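Local coordinates for exoribonuclease II, mitochondrial (Candida glabrata, PDB 6F3H), which degrades RNA from the 3' end as the exoribonuclease component of the mitochondrial RNA degradosome, using a magnesium-dependent active site of the RNB family, at residues M395-I400 and G411-E416; V525-V530 and K603-V608. The protein carries 1 engineered substitution. All blocks are in the same frame, centred on the assembly; numbering follows the deposited sequence.

Contact 1: residues M395-I400 and G411-E416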
loop_
_atom_site.group_PDB
_atom_site.type_symbol
_atom_site.label_atom_id
_atom_site.label_comp_id
_atom_site.label_asym_id
_atom_site.label_seq_id
_atom_site.Cartn_x
_atom_site.Cartn_y
_atom_site.Cartn_z
HETATM N N MSE A 395 -38.003 2.336 -0.431
HETATM C CA MSE A 395 -37.277 1.444 0.411
HETATM C C MSE A 395 -36.065 2.152 0.981
HETATM O O MSE A 395 -35.299 2.780 0.237
HETATM C CB MSE A 395 -36.854 0.238 -0.370
HETATM C CG MSE A 395 -35.856 -0.580 0.358
HETATM SE SE MSE A 395 -35.173 -1.989 -0.777
HETATM C CE MSE A 395 -35.178 -3.441 0.536
ATOM N N PRO A 396 -35.916 2.064 2.306
ATOM C CA PRO A 396 -34.859 2.801 3.007
ATOM C C PRO A 396 -33.515 2.111 2.907
ATOM O O PRO A 396 -33.391 0.893 3.090
ATOM C CB PRO A 396 -35.330 2.821 4.462
ATOM C CG PRO A 396 -36.289 1.710 4.571
ATOM C CD PRO A 396 -36.645 1.172 3.210
ATOM N N VAL A 397 -32.498 2.940 2.675
ATOM C CA VAL A 397 -31.118 2.522 2.471
ATOM C C VAL A 397 -30.251 3.134 3.548
ATOM O O VAL A 397 -30.142 4.363 3.630
ATOM C CB VAL A 397 -30.602 2.986 1.111
ATOM C CG1 VAL A 397 -29.250 2.428 0.880
ATOM C CG2 VAL A 397 -31.571 2.526 0.062
ATOM N N PHE A 398 -29.543 2.290 4.289
ATOM C CA PHE A 398 -28.695 2.727 5.384
ATOM C C PHE A 398 -27.234 2.875 4.948
ATOM O O PHE A 398 -26.571 1.884 4.624
ATOM C CB PHE A 398 -28.799 1.728 6.530
ATOM C CG PHE A 398 -30.201 1.490 7.027
ATOM C CD1 PHE A 398 -30.850 2.446 7.798
ATOM C CD2 PHE A 398 -30.845 0.281 6.785
ATOM C CE1 PHE A 398 -32.127 2.207 8.290
ATOM C CE2 PHE A 398 -32.120 0.035 7.275
ATOM C CZ PHE A 398 -32.760 0.994 8.026
ATOM N N CYS A 399 -26.718 4.108 5.000
ATOM C CA CYS A 399 -25.320 4.434 4.699
ATOM C C CYS A 399 -24.609 4.779 5.999
ATOM O O CYS A 399 -24.603 5.932 6.440
ATOM C CB CYS A 399 -25.238 5.582 3.707
ATOM S SG CYS A 399 -25.968 5.193 2.100
ATOM N N ILE A 400 -23.995 3.765 6.601
ATOM C CA ILE A 400 -23.396 3.878 7.929
ATOM C C ILE A 400 -21.935 4.255 7.739
ATOM O O ILE A 400 -21.080 3.391 7.546
ATOM C CB ILE A 400 -23.540 2.587 8.709
ATOM C CG1 ILE A 400 -24.957 2.085 8.543
ATOM C CG2 ILE A 400 -23.166 2.820 10.156
ATOM C CD1 ILE A 400 -25.216 0.879 9.318
ATOM N N GLY A 411 -24.575 1.161 0.765
ATOM C CA GLY A 411 -25.781 1.224 1.577
ATOM C C GLY A 411 -26.360 -0.165 1.746
ATOM O O GLY A 411 -26.140 -1.047 0.919
ATOM N N ILE A 412 -27.120 -0.354 2.822
ATOM C CA ILE A 412 -27.752 -1.635 3.125
ATOM C C ILE A 412 -29.264 -1.482 3.227
ATOM O O ILE A 412 -29.769 -0.520 3.820
ATOM C CB ILE A 412 -27.217 -2.225 4.442
ATOM C CG1 ILE A 412 -25.720 -2.009 4.542
ATOM C CG2 ILE A 412 -27.547 -3.685 4.546
ATOM C CD1 ILE A 412 -25.168 -2.500 5.833
ATOM N N SER A 413 -29.982 -2.480 2.715
ATOM C CA SER A 413 -31.431 -2.531 2.793
ATOM C C SER A 413 -31.834 -3.958 3.094
ATOM O O SER A 413 -31.241 -4.897 2.555
ATOM C CB SER A 413 -32.063 -2.051 1.495
ATOM O OG SER A 413 -31.743 -0.685 1.268
ATOM N N ILE A 414 -32.809 -4.119 3.988
ATOM C CA ILE A 414 -33.320 -5.436 4.342
ATOM C C ILE A 414 -34.832 -5.460 4.196
ATOM O O ILE A 414 -35.524 -4.462 4.443
ATOM C CB ILE A 414 -32.900 -5.866 5.761
ATOM C CG1 ILE A 414 -33.431 -7.255 6.080
ATOM C CG2 ILE A 414 -33.388 -4.908 6.779
ATOM C CD1 ILE A 414 -32.900 -7.801 7.344
ATOM N N GLU A 415 -35.330 -6.601 3.751
ATOM C CA GLU A 415 -36.744 -6.908 3.729
ATOM C C GLU A 415 -36.975 -8.166 4.530
ATOM O O GLU A 415 -36.481 -9.238 4.158
ATOM C CB GLU A 415 -37.226 -7.103 2.311
ATOM C CG GLU A 415 -37.522 -5.824 1.654
ATOM C CD GLU A 415 -37.707 -6.020 0.196
ATOM O OE1 GLU A 415 -37.283 -7.089 -0.294
ATOM O OE2 GLU A 415 -38.308 -5.136 -0.446
ATOM N N GLU A 416 -37.720 -8.040 5.623
ATOM C CA GLU A 416 -38.078 -9.230 6.372
ATOM C C GLU A 416 -39.310 -9.822 5.708
ATOM O O GLU A 416 -40.399 -9.237 5.745
ATOM C CB GLU A 416 -38.295 -8.918 7.845
ATOM C CG GLU A 416 -38.038 -10.154 8.692
ATOM C CD GLU A 416 -38.226 -9.921 10.187
ATOM O OE1 GLU A 416 -38.623 -8.798 10.587
ATOM O OE2 GLU A 416 -37.935 -10.864 10.963
#
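Ser413 carries OG beside its own backbone N (chi1 -63°), and Met395 holds CG anti to its N (chi1 168°) before bending at its last torsion, so both reach across a short antiparallel pairing at the margin of the RNB-domain sheet. Phe398 and Ile412 form its one beta bridge, a hydrogen-bonded pair. Phe398 N gives a nearly straight bond to Ile412 O (2.9 Å), lying in the carbonyl plane on a lone pair. The return bond, Ile412 N to Phe398 O, is more bent, with the donor above the carbonyl plane. Gly411 CA packs against Val397 CG1 (3.7 Å) and makes a CA-H...O contact with Phe398 O (3.2 Å). Farther along, Ser413 OG donates to Pro396 O (2.9 Å) from above the carbonyl plane, while His427 of strand 421-429 also bonds to this hydroxyl, so two hydrogen bonds hold this buried group. The same strand pairs with 411-416 along its other edge. Asp401 and Asp410, which bind magnesium, directly follow Ile400 and precede Gly411, consistent with the pairing helping to place the two metal-binding residues. At the outer end Glu415 crosses Met395 at about a right angle, its carboxylate held by Arg423, and the selenomethionine methyl, Met395 CE, ends 3.5 Å from both Ser413 CB and Glu415 CG.

Contact 2: residues V525-V530 and K603-V608. With nucleotides of chain C.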
loop_
_atom_site.group_PDB
_atom_site.type_symbol
_atom_site.label_atom_id
_atom_site.label_comp_id
_atom_site.label_asym_id
_atom_site.label_seq_id
_atom_site.Cartn_x
_atom_site.Cartn_y
_atom_site.Cartn_z
ATOM N N VAL A 525 -27.537 8.386 9.265
ATOM C CA VAL A 525 -26.976 7.398 10.179
ATOM C C VAL A 525 -25.465 7.515 10.208
ATOM O O VAL A 525 -24.816 7.823 9.206
ATOM C CB VAL A 525 -27.376 5.955 9.800
ATOM C CG1 VAL A 525 -28.736 5.662 10.320
ATOM C CG2 VAL A 525 -27.323 5.763 8.287
ATOM N N THR A 526 -24.916 7.211 11.371
ATOM C CA THR A 526 -23.496 7.147 11.615
ATOM C C THR A 526 -23.255 5.886 12.423
ATOM O O THR A 526 -24.176 5.351 13.039
ATOM C CB THR A 526 -23.021 8.370 12.388
ATOM O OG1 THR A 526 -23.699 8.402 13.649
ATOM C CG2 THR A 526 -23.348 9.622 11.627
ATOM N N TYR A 527 -22.017 5.402 12.417
ATOM C CA TYR A 527 -21.725 4.237 13.234
ATOM C C TYR A 527 -22.104 4.494 14.678
ATOM O O TYR A 527 -22.565 3.582 15.365
ATOM C CB TYR A 527 -20.256 3.869 13.143
ATOM C CG TYR A 527 -19.786 3.276 11.823
ATOM C CD1 TYR A 527 -19.948 1.923 11.537
ATOM C CD2 TYR A 527 -19.086 4.057 10.905
ATOM C CE1 TYR A 527 -19.485 1.383 10.344
ATOM C CE2 TYR A 527 -18.613 3.527 9.725
ATOM C CZ TYR A 527 -18.815 2.196 9.442
ATOM O OH TYR A 527 -18.340 1.693 8.252
ATOM N N ASP A 528 -21.939 5.736 15.141
ATOM C CA ASP A 528 -22.296 6.086 16.513
ATOM C C ASP A 528 -23.801 6.105 16.709
ATOM O O ASP A 528 -24.312 5.479 17.641
ATOM C CB ASP A 528 -21.726 7.455 16.878
ATOM C CG ASP A 528 -20.220 7.440 17.073
ATOM O OD1 ASP A 528 -19.642 6.362 17.343
ATOM O OD2 ASP A 528 -19.619 8.526 16.962
ATOM N N LYS A 529 -24.529 6.820 15.839
ATOM C CA LYS A 529 -25.981 6.874 15.971
ATOM C C LYS A 529 -26.541 5.473 16.049
ATOM O O LYS A 529 -27.225 5.118 17.010
ATOM C CB LYS A 529 -26.613 7.636 14.807
ATOM N N VAL A 530 -26.158 4.637 15.092
ATOM C CA VAL A 530 -26.565 3.235 15.079
ATOM C C VAL A 530 -26.225 2.560 16.391
ATOM O O VAL A 530 -27.010 1.764 16.918
ATOM C CB VAL A 530 -25.917 2.500 13.897
ATOM C CG1 VAL A 530 -26.262 1.038 13.953
ATOM C CG2 VAL A 530 -26.403 3.101 12.601
ATOM N N LYS A 603 -20.979 -2.609 17.421
ATOM C CA LYS A 603 -22.114 -3.254 16.777
ATOM C C LYS A 603 -22.297 -2.770 15.348
ATOM O O LYS A 603 -22.591 -3.573 14.464
ATOM C CB LYS A 603 -23.380 -3.015 17.586
ATOM C CG LYS A 603 -23.474 -3.813 18.873
ATOM C CD LYS A 603 -24.919 -3.847 19.387
ATOM C CE LYS A 603 -24.990 -4.341 20.833
ATOM N NZ LYS A 603 -26.239 -3.916 21.532
ATOM N N SER A 604 -22.167 -1.459 15.099
ATOM C CA SER A 604 -22.349 -0.968 13.731
ATOM C C SER A 604 -21.198 -1.370 12.806
ATOM O O SER A 604 -21.437 -1.777 11.665
ATOM C CB SER A 604 -22.562 0.548 13.717
ATOM O OG SER A 604 -21.826 1.222 14.699
ATOM N N THR A 605 -19.945 -1.238 13.253
ATOM C CA THR A 605 -18.830 -1.699 12.424
ATOM C C THR A 605 -18.977 -3.176 12.109
ATOM O O THR A 605 -18.734 -3.610 10.975
ATOM C CB THR A 605 -17.491 -1.439 13.100
ATOM O OG1 THR A 605 -17.337 -2.364 14.181
ATOM C CG2 THR A 605 -17.440 -0.028 13.642
ATOM N N LEU A 606 -19.299 -3.974 13.126
ATOM C CA LEU A 606 -19.502 -5.392 12.904
ATOM C C LEU A 606 -20.569 -5.605 11.854
ATOM O O LEU A 606 -20.419 -6.432 10.946
ATOM C CB LEU A 606 -19.933 -6.055 14.204
ATOM C CG LEU A 606 -20.637 -7.399 14.008
ATOM C CD1 LEU A 606 -19.727 -8.473 13.388
ATOM C CD2 LEU A 606 -21.255 -7.859 15.299
ATOM N N LEU A 607 -21.650 -4.848 11.957
ATOM C CA LEU A 607 -22.746 -4.978 11.018
ATOM C C LEU A 607 -22.261 -4.716 9.610
ATOM O O LEU A 607 -22.302 -5.598 8.747
ATOM C CB LEU A 607 -23.829 -3.975 11.402
ATOM C CG LEU A 607 -25.210 -3.942 10.771
ATOM C CD1 LEU A 607 -26.030 -3.007 11.582
ATOM C CD2 LEU A 607 -25.165 -3.470 9.323
ATOM N N VAL A 608 -21.704 -3.524 9.397
ATOM C CA VAL A 608 -21.303 -3.122 8.058
ATOM C C VAL A 608 -20.264 -4.076 7.518
ATOM O O VAL A 608 -20.418 -4.627 6.427
ATOM C CB VAL A 608 -20.770 -1.682 8.066
ATOM C CG1 VAL A 608 -20.451 -1.259 6.659
ATOM C CG2 VAL A 608 -21.779 -0.763 8.664
ATOM P P A C 5 -15.351 -1.845 2.745
ATOM O OP1 A C 5 -16.307 -1.964 1.621
ATOM O OP2 A C 5 -13.889 -1.896 2.457
ATOM O "O5'" A C 5 -15.642 -0.456 3.441
ATOM C "C5'" A C 5 -16.946 -0.178 3.906
ATOM C "C4'" A C 5 -16.975 0.978 4.864
ATOM O "O4'" A C 5 -16.219 0.655 6.055
ATOM C "C3'" A C 5 -16.362 2.278 4.376
ATOM O "O3'" A C 5 -17.253 3.018 3.574
ATOM C "C2'" A C 5 -16.023 2.975 5.677
ATOM O "O2'" A C 5 -17.197 3.513 6.268
ATOM C "C1'" A C 5 -15.549 1.797 6.517
ATOM N N9 A C 5 -14.130 1.577 6.287
ATOM C C8 A C 5 -13.507 0.737 5.397
ATOM N N7 A C 5 -12.201 0.823 5.417
ATOM C C5 A C 5 -11.987 1.800 6.371
ATOM C C6 A C 5 -10.816 2.361 6.880
ATOM N N6 A C 5 -9.593 2.002 6.470
ATOM N N1 A C 5 -10.969 3.314 7.834
ATOM C C2 A C 5 -12.202 3.667 8.240
ATOM N N3 A C 5 -13.388 3.211 7.842
ATOM C C4 A C 5 -13.173 2.279 6.904
#
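At the magnesium and RNA site of the RNB domain, the first turn of helix 527-534 lies against the first turns of helix 603-625, and Tyr527, close to the magnesium-binding Asp401, reaches from its helix to the bound RNA. Thr526 is the N-cap: Thr526 OG1 accepts from Lys529 N (2.8 Å), fixing the turn from which the tyrosine departs. Tyr527 CG stands beside the backbone N (chi1 -71°), which lays the ring along the start of the second helix. Ser604 CB sits at the ring's edge. Tyr527 CD1 lies 3.8 Å from Thr605 CG2 and also approaches the backbone N of that threonine; the methyl points this way because OG1 takes the crowded position between N and carbonyl carbon, where it bonds to Thr602 N. Farther out, the Val608 side chain crosses that of Tyr527 at about a right angle, with Val608 CG2 3.6 Å from Tyr527 CE1. At the base of the tyrosine, Ser604 OG donates to Tyr527 O at 2.6 Å, from above the carbonyl plane, while Ser604 N bonds to Asp531. Val530 CG1, anti to its backbone N, rests 3.7 Å from Ser604 CB. At the far end of the ring, Tyr527 OH donates to A5 O2' of chain C at 2.9 Å, and that oxygen lies near the ring plane at its edge. Since O2' exists in RNA and not in DNA, the bond contacts a group that DNA lacks, consistent with a preference for RNA.

From the N terminus, the chain first makes contact 1, where the loop leaving strand 390-391 folds back on strand 410-416 and closes a short excursion of ten residues that includes the magnesium ligands Asp401 and Asp410. It then runs through the rest of the sheet before contact 2 opens, which closes a much longer loop of 72 residues between two helix starts. The two loops follow in series, without crossing, yet their centres lie about 13 Å apart. Ile400 joins them: Ile400 O lies 3.2 Å from Tyr527 CZ, and its CB packs on Val608 CG2. Ile412 also meets Leu607, so helix 603-625 is tied to the sheet edge beside the metal.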